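Local coordinates for protein mannan endo-1,4-beta-mannosidase (Bacillus subtilis, PDB 2WHK) that hydrolyses internal beta-1,4-mannosidic linkages in mannan, galactomannan and glucomannan, as a secreted glycoside hydrolase of family 26 that takes part in glucomannan degradation, at residues M18-H23 with D329-I334; D89-W94 with E154-P159; G97-I102 with G323-G328; K145-L150 with D204-D209. One frame throughout, in Å; residues are numbered along the deposited sequence.

Contact 1: M18-H23 with D329-I334; sequences MNWLAH and DSLTPI. With ZN (zinc ion), chain G.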
loop_
_atom_site.group_PDB
_atom_site.type_symbol
_atom_site.label_atom_id
_atom_site.label_comp_id
_atom_site.label_asym_id
_atom_site.label_seq_id
_atom_site.Cartn_x
_atom_site.Cartn_y
_atom_site.Cartn_z
ATOM N N MET A 18 5.203 -0.671 -13.866
ATOM C CA MET A 18 5.762 0.457 -13.124
ATOM C C MET A 18 5.991 1.663 -14.040
ATOM O O MET A 18 5.647 2.794 -13.689
ATOM C CB MET A 18 7.059 0.067 -12.419
ATOM C CG MET A 18 7.641 1.190 -11.563
ATOM S SD MET A 18 6.537 1.662 -10.209
ATOM C CE MET A 18 6.605 3.449 -10.335
ATOM N N ASN A 19 6.556 1.425 -15.220
ATOM C CA ASN A 19 6.771 2.514 -16.170
ATOM C C ASN A 19 5.465 3.153 -16.614
ATOM O O ASN A 19 5.345 4.381 -16.687
ATOM C CB ASN A 19 7.535 2.013 -17.391
ATOM C CG ASN A 19 7.894 3.124 -18.328
ATOM O OD1 ASN A 19 8.631 4.034 -17.958
ATOM N ND2 ASN A 19 7.386 3.061 -19.552
ATOM N N TRP A 20 4.483 2.302 -16.893
ATOM C CA TRP A 20 3.149 2.723 -17.302
ATOM C C TRP A 20 2.500 3.597 -16.221
ATOM O O TRP A 20 1.943 4.659 -16.520
ATOM C CB TRP A 20 2.343 1.459 -17.600
ATOM C CG TRP A 20 0.939 1.626 -18.037
ATOM C CD1 TRP A 20 0.488 1.795 -19.310
ATOM C CD2 TRP A 20 -0.219 1.567 -17.205
ATOM N NE1 TRP A 20 -0.878 1.864 -19.325
ATOM C CE2 TRP A 20 -1.341 1.742 -18.040
ATOM C CE3 TRP A 20 -0.419 1.389 -15.831
ATOM C CZ2 TRP A 20 -2.640 1.734 -17.553
ATOM C CZ3 TRP A 20 -1.705 1.390 -15.348
ATOM C CH2 TRP A 20 -2.804 1.568 -16.206
ATOM N N LEU A 21 2.589 3.162 -14.963
ATOM C CA LEU A 21 2.040 3.930 -13.841
ATOM C C LEU A 21 2.653 5.330 -13.780
ATOM O O LEU A 21 1.937 6.319 -13.620
ATOM C CB LEU A 21 2.268 3.208 -12.506
ATOM C CG LEU A 21 1.420 1.976 -12.201
ATOM C CD1 LEU A 21 1.984 1.253 -10.980
ATOM C CD2 LEU A 21 -0.057 2.349 -11.989
ATOM N N ALA A 22 3.971 5.399 -13.938
ATOM C CA ALA A 22 4.706 6.664 -13.815
ATOM C C ALA A 22 4.317 7.700 -14.872
ATOM O O ALA A 22 4.445 8.912 -14.628
ATOM C CB ALA A 22 6.206 6.405 -13.843
ATOM N N HIS A 23 3.847 7.239 -16.038
ATOM C CA HIS A 23 3.444 8.136 -17.133
ATOM C C HIS A 23 1.973 8.530 -17.142
ATOM O O HIS A 23 1.549 9.285 -18.015
ATOM C CB HIS A 23 3.810 7.504 -18.487
ATOM C CG HIS A 23 5.278 7.479 -18.746
ATOM N ND1 HIS A 23 6.120 6.550 -18.174
ATOM C CD2 HIS A 23 6.058 8.275 -19.516
ATOM C CE1 HIS A 23 7.356 6.775 -18.584
ATOM N NE2 HIS A 23 7.345 7.819 -19.393
ATOM N N ASP A 329 -3.419 -7.895 -25.202
ATOM C CA ASP A 329 -2.223 -8.470 -24.575
ATOM C C ASP A 329 -1.125 -7.448 -24.257
ATOM O O ASP A 329 -0.028 -7.834 -23.862
ATOM C CB ASP A 329 -1.651 -9.616 -25.440
ATOM C CG ASP A 329 -1.104 -9.146 -26.796
ATOM O OD1 ASP A 329 -0.889 -7.925 -27.005
ATOM O OD2 ASP A 329 -0.872 -10.018 -27.668
ATOM N N SER A 330 -1.405 -6.155 -24.435
ATOM C CA SER A 330 -0.479 -5.108 -23.990
ATOM C C SER A 330 -1.188 -3.992 -23.229
ATOM O O SER A 330 -2.398 -3.785 -23.359
ATOM C CB SER A 330 0.364 -4.539 -25.148
ATOM O OG SER A 330 -0.246 -4.773 -26.404
ATOM N N LEU A 331 -0.407 -3.294 -22.414
ATOM C CA LEU A 331 -0.914 -2.184 -21.629
ATOM C C LEU A 331 -1.405 -1.096 -22.568
ATOM O O LEU A 331 -0.913 -0.970 -23.700
ATOM C CB LEU A 331 0.182 -1.633 -20.713
ATOM C CG LEU A 331 0.732 -2.607 -19.666
ATOM C CD1 LEU A 331 1.906 -1.997 -18.927
ATOM C CD2 LEU A 331 -0.371 -3.029 -18.696
ATOM N N THR A 332 -2.385 -0.321 -22.112
ATOM C CA THR A 332 -2.863 0.821 -22.896
ATOM C C THR A 332 -1.684 1.769 -23.120
ATOM O O THR A 332 -0.783 1.847 -22.282
ATOM C CB THR A 332 -4.030 1.544 -22.215
ATOM O OG1 THR A 332 -3.645 1.921 -20.889
ATOM C CG2 THR A 332 -5.286 0.650 -22.173
ATOM N N PRO A 333 -1.654 2.462 -24.277
ATOM C CA PRO A 333 -0.439 3.181 -24.650
ATOM C C PRO A 333 0.037 4.242 -23.655
ATOM O O PRO A 333 -0.769 4.985 -23.085
ATOM C CB PRO A 333 -0.808 3.837 -25.992
ATOM C CG PRO A 333 -1.879 2.976 -26.542
ATOM C CD PRO A 333 -2.669 2.508 -25.346
ATOM N N ILE A 334 1.349 4.285 -23.461
ATOM C CA ILE A 334 1.990 5.330 -22.687
ATOM C C ILE A 334 1.943 6.641 -23.464
ATOM O O ILE A 334 2.197 6.668 -24.679
ATOM C CB ILE A 334 3.456 4.961 -22.398
ATOM C CG1 ILE A 334 3.517 3.846 -21.350
ATOM C CG2 ILE A 334 4.239 6.161 -21.905
ATOM C CD1 ILE A 334 4.853 3.189 -21.278
HETATM ZN ZN ZN G . 8.962 8.870 -20.396
HETATM O O HOH W 1 8.017 10.910 -20.549
#
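The indole NE1 of W20 is divided between two oxygens of T332. NE1 reaches T332 OG1 at 3.2 Å, close to the ring plane, whereas its hydrogen bond to T332 O, at 3.0 Å, is bent (127°) and weak. The hydroxyl is placed there because T332 OG1 lies between backbone N and carbonyl carbon (chi1 55°); R27 holds the same OG1 and also P333 O. L331 covers one face of the indole, its CB 4.1 Å from the centroid of the five-membered ring, and L331 CD1 touches W20 CB at 3.7 Å. I334 serves two rings: CG1 grazes W20 obliquely, while CG2 sits over a face of H23, 3.9 Å from the centroid. That imidazole is fixed at both nitrogens. H23 ND1 gives an almost straight bond (171°) to N19 O at 2.7 Å, H23 N reaching that oxygen from its other face, and H23 NE2 binds zinc at 2.2 Å beside water 1. H1 and E336 bind the same ion, so the two chain ends meet at one metal. The C-terminal tail thus runs against helix 12-22 after strand 330-331 has paired with strand 326-327, and W20 and L21 rest on L33 of barrel strand 32-40.

Contact 2: D89-W94 with E154-P159; sequences DLMSYW and ENQGVP. With CA (calcium ion), chain E.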
loop_
_atom_site.group_PDB
_atom_site.type_symbol
_atom_site.label_atom_id
_atom_site.label_comp_id
_atom_site.label_asym_id
_atom_site.label_seq_id
_atom_site.Cartn_x
_atom_site.Cartn_y
_atom_site.Cartn_z
ATOM N N ASP A 89 -8.129 -14.789 -4.870
ATOM C CA ASP A 89 -8.910 -13.664 -5.368
ATOM C C ASP A 89 -8.018 -12.565 -5.966
ATOM O O ASP A 89 -8.383 -11.948 -6.971
ATOM C CB ASP A 89 -9.805 -13.102 -4.261
ATOM C CG ASP A 89 -11.010 -13.997 -3.952
ATOM O OD1 ASP A 89 -11.550 -14.636 -4.876
ATOM O OD2 ASP A 89 -11.427 -14.034 -2.779
ATOM N N LEU A 90 -6.853 -12.326 -5.368
ATOM C CA LEU A 90 -5.919 -11.320 -5.898
ATOM C C LEU A 90 -5.392 -11.731 -7.270
ATOM O O LEU A 90 -5.268 -10.898 -8.167
ATOM C CB LEU A 90 -4.740 -11.086 -4.947
ATOM C CG LEU A 90 -5.051 -10.490 -3.568
ATOM C CD1 LEU A 90 -3.762 -10.339 -2.772
ATOM C CD2 LEU A 90 -5.781 -9.140 -3.704
ATOM N N MET A 91 -5.063 -13.009 -7.426
ATOM C CA MET A 91 -4.589 -13.523 -8.709
ATOM C C MET A 91 -5.679 -13.453 -9.768
ATOM O O MET A 91 -5.398 -13.103 -10.910
ATOM C CB MET A 91 -4.059 -14.953 -8.570
ATOM C CG MET A 91 -2.725 -15.001 -7.834
ATOM S SD MET A 91 -1.989 -16.638 -7.624
ATOM C CE MET A 91 -3.208 -17.425 -6.588
ATOM N N SER A 92 -6.916 -13.767 -9.388
ATOM C CA SER A 92 -8.049 -13.632 -10.307
ATOM C C SER A 92 -8.278 -12.164 -10.676
ATOM O O SER A 92 -8.634 -11.855 -11.805
ATOM C CB SER A 92 -9.317 -14.218 -9.700
ATOM O OG SER A 92 -9.213 -15.628 -9.565
ATOM N N TYR A 93 -8.061 -11.268 -9.720
ATOM C CA TYR A 93 -8.228 -9.840 -9.972
ATOM C C TYR A 93 -7.284 -9.365 -11.077
ATOM O O TYR A 93 -7.694 -8.619 -11.970
ATOM C CB TYR A 93 -8.029 -9.003 -8.696
ATOM C CG TYR A 93 -8.961 -7.817 -8.663
ATOM C CD1 TYR A 93 -10.292 -7.978 -8.297
ATOM C CD2 TYR A 93 -8.536 -6.544 -9.044
ATOM C CE1 TYR A 93 -11.168 -6.903 -8.282
ATOM C CE2 TYR A 93 -9.407 -5.462 -9.032
ATOM C CZ TYR A 93 -10.725 -5.648 -8.648
ATOM O OH TYR A 93 -11.616 -4.604 -8.648
ATOM N N TRP A 94 -6.028 -9.802 -11.002
ATOM C CA TRP A 94 -5.030 -9.530 -12.042
ATOM C C TRP A 94 -5.438 -10.146 -13.381
ATOM O O TRP A 94 -5.439 -9.478 -14.410
ATOM C CB TRP A 94 -3.656 -10.053 -11.619
ATOM C CG TRP A 94 -2.649 -10.019 -12.719
ATOM C CD1 TRP A 94 -2.208 -11.074 -13.455
ATOM C CD2 TRP A 94 -1.971 -8.861 -13.230
ATOM N NE1 TRP A 94 -1.298 -10.657 -14.391
ATOM C CE2 TRP A 94 -1.130 -9.300 -14.273
ATOM C CE3 TRP A 94 -1.988 -7.501 -12.901
ATOM C CZ2 TRP A 94 -0.303 -8.433 -14.981
ATOM C CZ3 TRP A 94 -1.175 -6.637 -13.616
ATOM C CH2 TRP A 94 -0.341 -7.110 -14.638
ATOM N N GLU A 154 4.065 -14.331 -7.412
ATOM C CA GLU A 154 5.219 -14.230 -8.323
ATOM C C GLU A 154 5.242 -15.355 -9.352
ATOM O O GLU A 154 5.637 -15.141 -10.508
ATOM C CB GLU A 154 6.563 -14.222 -7.579
ATOM C CG GLU A 154 7.700 -13.626 -8.433
ATOM C CD GLU A 154 9.092 -14.150 -8.117
ATOM O OE1 GLU A 154 9.241 -15.270 -7.585
ATOM O OE2 GLU A 154 10.072 -13.442 -8.427
ATOM N N ASN A 155 4.821 -16.547 -8.927
ATOM C CA ASN A 155 4.762 -17.714 -9.809
ATOM C C ASN A 155 3.791 -17.550 -10.969
ATOM O O ASN A 155 3.935 -18.227 -11.982
ATOM C CB ASN A 155 4.377 -18.969 -9.022
ATOM C CG ASN A 155 5.483 -19.445 -8.092
ATOM O OD1 ASN A 155 6.641 -19.040 -8.205
ATOM N ND2 ASN A 155 5.121 -20.322 -7.169
ATOM N N GLN A 156 2.796 -16.677 -10.813
ATOM C CA GLN A 156 1.877 -16.344 -11.900
ATOM C C GLN A 156 2.188 -14.976 -12.533
ATOM O O GLN A 156 1.378 -14.441 -13.289
ATOM C CB GLN A 156 0.441 -16.386 -11.386
ATOM C CG GLN A 156 0.025 -17.760 -10.872
ATOM C CD GLN A 156 -0.479 -18.666 -11.973
ATOM O OE1 GLN A 156 0.272 -19.068 -12.869
ATOM N NE2 GLN A 156 -1.762 -18.999 -11.913
ATOM N N GLY A 157 3.367 -14.435 -12.251
ATOM C CA GLY A 157 3.806 -13.172 -12.839
ATOM C C GLY A 157 2.978 -11.954 -12.471
ATOM O O GLY A 157 2.933 -10.987 -13.224
ATOM N N VAL A 158 2.331 -11.997 -11.313
ATOM C CA VAL A 158 1.406 -10.941 -10.893
ATOM C C VAL A 158 2.154 -9.811 -10.176
ATOM O O VAL A 158 2.695 -10.034 -9.087
ATOM C CB VAL A 158 0.323 -11.510 -9.935
ATOM C CG1 VAL A 158 -0.660 -10.434 -9.534
ATOM C CG2 VAL A 158 -0.417 -12.685 -10.580
ATOM N N PRO A 159 2.188 -8.595 -10.763
ATOM C CA PRO A 159 2.779 -7.484 -10.012
ATOM C C PRO A 159 1.941 -7.136 -8.782
ATOM O O PRO A 159 0.708 -7.215 -8.831
ATOM C CB PRO A 159 2.787 -6.322 -11.020
ATOM C CG PRO A 159 2.519 -6.946 -12.346
ATOM C CD PRO A 159 1.703 -8.151 -12.079
HETATM CA CA CA E . 11.720 -15.216 -7.787
HETATM O O HOH W 2 11.411 -16.117 -5.551
HETATM O O HOH W 3 11.431 -17.340 -8.755
HETATM O O HOH W 4 12.980 -14.242 -9.510
#
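W94 carries its CG anti to the backbone N (chi1 170°), which sets the indole face against P159, and V158 holds CG1 anti as well (chi1 -178°), facing W94 CB at 3.7 Å. The partner of helix 87-95 here is the Schellman turn that ends helix 134-154, with G157 as its C-prime residue at positive phi and G157 N bonded to E154 O at 2.9 Å. In this family's TIM barrel such helix-to-strand turns lie at the end of the barrel remote from the active site; this one leads into strand 160-163. P159 CD stands over the six-membered ring of W94, 3.4 Å from its centroid and 11° off the normal, a close CH-pi contact. V158 CG2 meets W94 CD1 at 3.8 Å, so both valine methyls pack against the root of the indole. Replacing W94 by an alanine is likely to open a gap beside V158 and P159 and leave W326 without its edge-to-face partner. Further out, M91 SD lies 4.0 Å from Q156 CG, crossing that side chain at about a right angle. At the start of the turn, E154 chelates calcium through both OE1 and OE2, each 2.5 Å from the ion.

Contact 3: G97-I102 with G323-G328; sequences GGIPQI and GEIWNG. With CA (calcium ion), chain D.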
loop_
_atom_site.group_PDB
_atom_site.type_symbol
_atom_site.label_atom_id
_atom_site.label_comp_id
_atom_site.label_asym_id
_atom_site.label_seq_id
_atom_site.Cartn_x
_atom_site.Cartn_y
_atom_site.Cartn_z
ATOM N N GLY A 97 -8.076 -8.077 -15.060
ATOM C CA GLY A 97 -7.783 -6.730 -15.551
ATOM C C GLY A 97 -7.556 -5.669 -14.497
ATOM O O GLY A 97 -7.593 -4.479 -14.815
ATOM N N GLY A 98 -7.332 -6.099 -13.251
ATOM C CA GLY A 98 -7.005 -5.211 -12.137
ATOM C C GLY A 98 -5.600 -5.494 -11.631
ATOM O O GLY A 98 -4.840 -6.215 -12.280
ATOM N N ILE A 99 -5.254 -4.902 -10.487
ATOM C CA ILE A 99 -3.933 -5.058 -9.864
ATOM C C ILE A 99 -4.104 -5.230 -8.357
ATOM O O ILE A 99 -4.897 -4.517 -7.751
ATOM C CB ILE A 99 -3.046 -3.817 -10.091
ATOM C CG1 ILE A 99 -2.709 -3.643 -11.577
ATOM C CG2 ILE A 99 -1.758 -3.924 -9.266
ATOM C CD1 ILE A 99 -2.076 -2.304 -11.916
ATOM N N PRO A 100 -3.377 -6.181 -7.742
ATOM C CA PRO A 100 -3.475 -6.319 -6.290
ATOM C C PRO A 100 -2.550 -5.403 -5.498
ATOM O O PRO A 100 -1.485 -5.021 -5.985
ATOM C CB PRO A 100 -3.074 -7.766 -6.054
ATOM C CG PRO A 100 -2.178 -8.095 -7.182
ATOM C CD PRO A 100 -2.600 -7.282 -8.342
ATOM N N GLN A 101 -2.974 -5.083 -4.276
ATOM C CA GLN A 101 -2.192 -4.296 -3.324
ATOM C C GLN A 101 -2.188 -5.050 -2.005
ATOM O O GLN A 101 -3.221 -5.553 -1.582
ATOM C CB GLN A 101 -2.813 -2.898 -3.144
ATOM C CG GLN A 101 -2.007 -1.923 -2.282
ATOM C CD GLN A 101 -2.470 -1.808 -0.824
ATOM O OE1 GLN A 101 -2.114 -0.846 -0.147
ATOM N NE2 GLN A 101 -3.264 -2.774 -0.342
ATOM N N ILE A 102 -1.028 -5.133 -1.361
ATOM C CA ILE A 102 -0.913 -5.837 -0.084
ATOM C C ILE A 102 -0.264 -4.951 0.969
ATOM O O ILE A 102 0.785 -4.339 0.723
ATOM C CB ILE A 102 -0.149 -7.163 -0.220
ATOM C CG1 ILE A 102 -0.975 -8.154 -1.053
ATOM C CG2 ILE A 102 0.140 -7.745 1.176
ATOM C CD1 ILE A 102 -0.207 -9.386 -1.539
ATOM N N GLY A 323 -10.154 -3.268 -16.026
ATOM C CA GLY A 323 -10.376 -3.432 -17.460
ATOM C C GLY A 323 -9.804 -2.330 -18.339
ATOM O O GLY A 323 -9.787 -2.473 -19.564
ATOM N N GLU A 324 -9.338 -1.237 -17.727
ATOM C CA GLU A 324 -8.750 -0.116 -18.469
ATOM C C GLU A 324 -7.217 -0.069 -18.387
ATOM O O GLU A 324 -6.588 0.901 -18.841
ATOM C CB GLU A 324 -9.354 1.214 -17.990
ATOM C CG GLU A 324 -10.848 1.332 -18.235
ATOM C CD GLU A 324 -11.392 2.727 -17.929
ATOM O OE1 GLU A 324 -11.393 3.131 -16.747
ATOM O OE2 GLU A 324 -11.831 3.430 -18.868
ATOM N N ILE A 325 -6.616 -1.114 -17.820
ATOM C CA ILE A 325 -5.165 -1.252 -17.776
ATOM C C ILE A 325 -4.637 -1.868 -19.080
ATOM O O ILE A 325 -3.649 -1.394 -19.645
ATOM C CB ILE A 325 -4.717 -2.112 -16.570
ATOM C CG1 ILE A 325 -5.137 -1.451 -15.256
ATOM C CG2 ILE A 325 -3.208 -2.323 -16.604
ATOM C CD1 ILE A 325 -4.931 -2.334 -14.026
ATOM N N TRP A 326 -5.307 -2.925 -19.544
ATOM C CA TRP A 326 -4.905 -3.670 -20.747
ATOM C C TRP A 326 -5.774 -3.357 -21.960
ATOM O O TRP A 326 -6.981 -3.179 -21.841
ATOM C CB TRP A 326 -4.995 -5.177 -20.480
ATOM C CG TRP A 326 -4.055 -5.614 -19.437
ATOM C CD1 TRP A 326 -4.293 -5.675 -18.097
ATOM C CD2 TRP A 326 -2.698 -6.017 -19.625
ATOM N NE1 TRP A 326 -3.168 -6.089 -17.440
ATOM C CE2 TRP A 326 -2.172 -6.309 -18.354
ATOM C CE3 TRP A 326 -1.873 -6.162 -20.748
ATOM C CZ2 TRP A 326 -0.860 -6.746 -18.170
ATOM C CZ3 TRP A 326 -0.570 -6.589 -20.567
ATOM C CH2 TRP A 326 -0.074 -6.880 -19.284
ATOM N N ASN A 327 -5.140 -3.299 -23.124
ATOM C CA ASN A 327 -5.838 -3.375 -24.395
ATOM C C ASN A 327 -5.352 -4.658 -25.058
ATOM O O ASN A 327 -4.308 -4.680 -25.710
ATOM C CB ASN A 327 -5.546 -2.149 -25.260
ATOM C CG ASN A 327 -6.142 -2.259 -26.658
ATOM O OD1 ASN A 327 -5.495 -1.907 -27.643
ATOM N ND2 ASN A 327 -7.371 -2.756 -26.748
ATOM N N GLY A 328 -6.096 -5.739 -24.838
ATOM C CA GLY A 328 -5.689 -7.059 -25.298
ATOM C C GLY A 328 -4.501 -7.566 -24.500
ATOM O O GLY A 328 -4.552 -7.625 -23.269
HETATM CA CA CA D . -12.302 5.373 -17.145
HETATM O O HOH W 5 -7.301 -4.049 -17.533
HETATM O O HOH W 6 -4.551 -6.752 -14.974
HETATM O O HOH W 7 -12.330 7.597 -18.091
HETATM O O HOH W 8 -14.144 6.657 -15.895
HETATM O O HOH W 9 -14.140 3.746 -16.632
HETATM O O HOH W 10 -14.135 5.515 -18.933
#
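I325 sets out from its CA toward segment 97-102, and its CB lies 4.1 Å from G97 O. With CG1 anti to the carbonyl carbon (chi1 -62°) and the chain extended beyond it (chi2 171°), CG1 passes that oxygen a little nearer and CD1 ends 3.5 Å from G97 O. The terminal methyl also rests on G98 CA and, in the conformer described, on the tip of I99, while the I325 CG2 branch packs on L331. G97 O is the polar centre of the contact. G323 N donates to it at 3.1 Å in a nearly straight bond (176°), approaching from well above the carbonyl plane, and water 5 donates to it at 2.8 Å while accepting from W326 N. A second bridge runs through water 6, which donates to G98 O and accepts from W326 NE1 at 2.9 Å. Side chains are absent where the backbones come closest: a CB on G97 would be crowded by G323 N and by the preceding carbonyl. Beside this, E324 turns away and chelates calcium through OE1 and OE2, with N30, T319 and waters 7 to 10 completing the site. G97 is the C-prime residue of a Schellman motif, with G97 N to W94 O and G98 N to Y93 O; it ends helix 87-95 and leads into strand 99-105, the helix-to-strand turn of a TIM barrel, here joined to segment 323-328 directly and through two waters.

Contact 4: K145-L150 with D204-D209; sequences KIADGL and DTRGLD. With CA (calcium ion), chain E.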
loop_
_atom_site.group_PDB
_atom_site.type_symbol
_atom_site.label_atom_id
_atom_site.label_comp_id
_atom_site.label_asym_id
_atom_site.label_seq_id
_atom_site.Cartn_x
_atom_site.Cartn_y
_atom_site.Cartn_z
ATOM N N LYS A 145 6.683 -16.274 6.216
ATOM C CA LYS A 145 5.316 -16.649 5.864
ATOM C C LYS A 145 4.702 -15.676 4.851
ATOM O O LYS A 145 3.994 -16.096 3.938
ATOM C CB LYS A 145 4.432 -16.737 7.108
ATOM C CG LYS A 145 3.133 -17.493 6.877
ATOM C CD LYS A 145 2.458 -17.837 8.195
ATOM C CE LYS A 145 1.134 -18.548 7.977
ATOM N NZ LYS A 145 0.262 -18.520 9.185
ATOM N N ILE A 146 4.962 -14.388 5.032
ATOM C CA ILE A 146 4.531 -13.368 4.078
ATOM C C ILE A 146 5.156 -13.656 2.709
ATOM O O ILE A 146 4.469 -13.628 1.695
ATOM C CB ILE A 146 4.918 -11.949 4.549
ATOM C CG1 ILE A 146 4.118 -11.560 5.799
ATOM C CG2 ILE A 146 4.663 -10.932 3.449
ATOM C CD1 ILE A 146 4.758 -10.488 6.626
ATOM N N ALA A 147 6.455 -13.944 2.687
ATOM C CA ALA A 147 7.162 -14.231 1.421
ATOM C C ALA A 147 6.627 -15.489 0.737
ATOM O O ALA A 147 6.527 -15.525 -0.496
ATOM C CB ALA A 147 8.678 -14.346 1.651
ATOM N N ASP A 148 6.281 -16.509 1.529
ATOM C CA ASP A 148 5.631 -17.713 1.001
ATOM C C ASP A 148 4.351 -17.321 0.252
ATOM O O ASP A 148 4.071 -17.839 -0.830
ATOM C CB ASP A 148 5.267 -18.707 2.116
ATOM C CG ASP A 148 6.479 -19.352 2.782
ATOM O OD1 ASP A 148 7.624 -19.197 2.316
ATOM O OD2 ASP A 148 6.275 -20.022 3.814
ATOM N N GLY A 149 3.573 -16.411 0.832
ATOM C CA GLY A 149 2.357 -15.919 0.177
ATOM C C GLY A 149 2.652 -15.139 -1.098
ATOM O O GLY A 149 2.035 -15.370 -2.146
ATOM N N LEU A 150 3.598 -14.208 -1.012
ATOM C CA LEU A 150 3.981 -13.394 -2.164
ATOM C C LEU A 150 4.524 -14.266 -3.296
ATOM O O LEU A 150 4.258 -13.994 -4.465
ATOM C CB LEU A 150 4.988 -12.305 -1.761
ATOM C CG LEU A 150 4.485 -11.274 -0.731
ATOM C CD1 LEU A 150 5.599 -10.314 -0.275
ATOM C CD2 LEU A 150 3.285 -10.496 -1.283
ATOM N N ASP A 204 16.340 -10.141 -1.965
ATOM C CA ASP A 204 17.545 -10.983 -2.064
ATOM C C ASP A 204 17.319 -12.390 -1.522
ATOM O O ASP A 204 17.458 -13.375 -2.239
ATOM C CB ASP A 204 18.731 -10.356 -1.321
ATOM C CG ASP A 204 19.031 -8.943 -1.762
ATOM O OD1 ASP A 204 18.611 -8.532 -2.873
ATOM O OD2 ASP A 204 19.703 -8.238 -0.983
ATOM N N THR A 205 16.969 -12.492 -0.244
ATOM C CA THR A 205 16.845 -13.794 0.399
ATOM C C THR A 205 15.767 -14.647 -0.258
ATOM O O THR A 205 15.943 -15.852 -0.432
ATOM C CB THR A 205 16.561 -13.647 1.911
ATOM O OG1 THR A 205 17.481 -12.707 2.469
ATOM C CG2 THR A 205 16.695 -14.980 2.626
ATOM N N ARG A 206 14.662 -14.017 -0.654
ATOM C CA ARG A 206 13.539 -14.738 -1.244
ATOM C C ARG A 206 13.328 -14.496 -2.748
ATOM O O ARG A 206 12.444 -15.115 -3.344
ATOM C CB ARG A 206 12.262 -14.427 -0.452
ATOM C CG ARG A 206 12.371 -14.804 1.036
ATOM C CD ARG A 206 12.556 -16.319 1.259
ATOM N NE ARG A 206 11.461 -17.091 0.679
ATOM C CZ ARG A 206 10.356 -17.461 1.320
ATOM N NH1 ARG A 206 10.178 -17.166 2.610
ATOM N NH2 ARG A 206 9.424 -18.145 0.666
ATOM N N GLY A 207 14.135 -13.624 -3.353
ATOM C CA GLY A 207 14.159 -13.463 -4.819
ATOM C C GLY A 207 12.842 -13.015 -5.442
ATOM O O GLY A 207 12.524 -13.377 -6.575
ATOM N N LEU A 208 12.073 -12.219 -4.705
ATOM C CA LEU A 208 10.744 -11.806 -5.162
ATOM C C LEU A 208 10.844 -10.589 -6.093
ATOM O O LEU A 208 11.157 -9.481 -5.656
ATOM C CB LEU A 208 9.831 -11.537 -3.959
ATOM C CG LEU A 208 9.563 -12.771 -3.085
ATOM C CD1 LEU A 208 8.865 -12.371 -1.789
ATOM C CD2 LEU A 208 8.767 -13.837 -3.819
ATOM N N ASP A 209 10.598 -10.815 -7.387
ATOM C CA ASP A 209 10.828 -9.800 -8.423
ATOM C C ASP A 209 9.555 -9.158 -8.991
ATOM O O ASP A 209 9.580 -8.508 -10.043
ATOM C CB ASP A 209 11.665 -10.419 -9.547
ATOM C CG ASP A 209 13.097 -10.682 -9.119
ATOM O OD1 ASP A 209 13.636 -9.875 -8.332
ATOM O OD2 ASP A 209 13.689 -11.689 -9.583
HETATM CA CA CA E . 11.720 -15.216 -7.787
HETATM O O HOH W 2 11.411 -16.117 -5.551
HETATM O O HOH W 4 12.980 -14.242 -9.510
HETATM O O HOH W 3 11.431 -17.340 -8.755
#
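The guanidinium of R206 lies with one face on A147 and its edge toward D148. A147 CB sits beneath the rim of the plane, 3.3 Å from R206 NH1. At the edge, R206 NH2 donates to D148 OD1 at 2.7 Å, meeting the oxygen nearly along its C-O axis, whereas NH1 reaches the same OD1 only weakly. Carboxylate and guanidinium planes are 60° apart, so this salt bridge uses one oxygen and is not the flat two-oxygen kind. The arginine folds back twice (chi2 -64°, chi3 -58°) to lay its head across the helix, where S144 O and Y201 OH also take NH1. A lysine in its place, with no plane to lie over A147 and a single terminal nitrogen, would probably fail to reach D148, S144 O and Y201 OH together, leaving one without a mate. Below, L208 CD1 touches L150 CB at 3.9 Å and A147 CB at 4.0 Å, an apolar floor under the charged pair. Between R206 and L208 the chain turns at G207, whose O binds calcium at 2.3 Å; water 2 links the ion to R206 O and water 4 to D209 OD2, and E154 supplies the other protein ligand. The C-terminal end of helix 185-205 is thereby tied to helix 134-154, which rests through I146 and L150 on barrel strand 99-105 and through I146 and A147 on M202 of helix 185-205.

How the contacts relate
Contact 4 is the most buried of the four, an apolar floor topped by a salt bridge; contacts 1, 2 and 3 are partly buried. Contacts 2 and 3 share the passage from helix 87-95 to strand 99-105, where V158 packs on P100. Contact 2 has no hydrogen bond across it and rests on apolar and CH-pi packing, whereas contact 3 relies on backbone and water bonds. Contact 1, at the chain ends, mixes indole N-H bonds with CH-pi packing and a zinc site; it meets contact 3 in the small antiparallel sheet, where T332 N probably bonds I325 O. Contacts 2 and 4 supply E154 and G207 to one calcium and share waters 2, 3 and 4; contact 3 has another calcium.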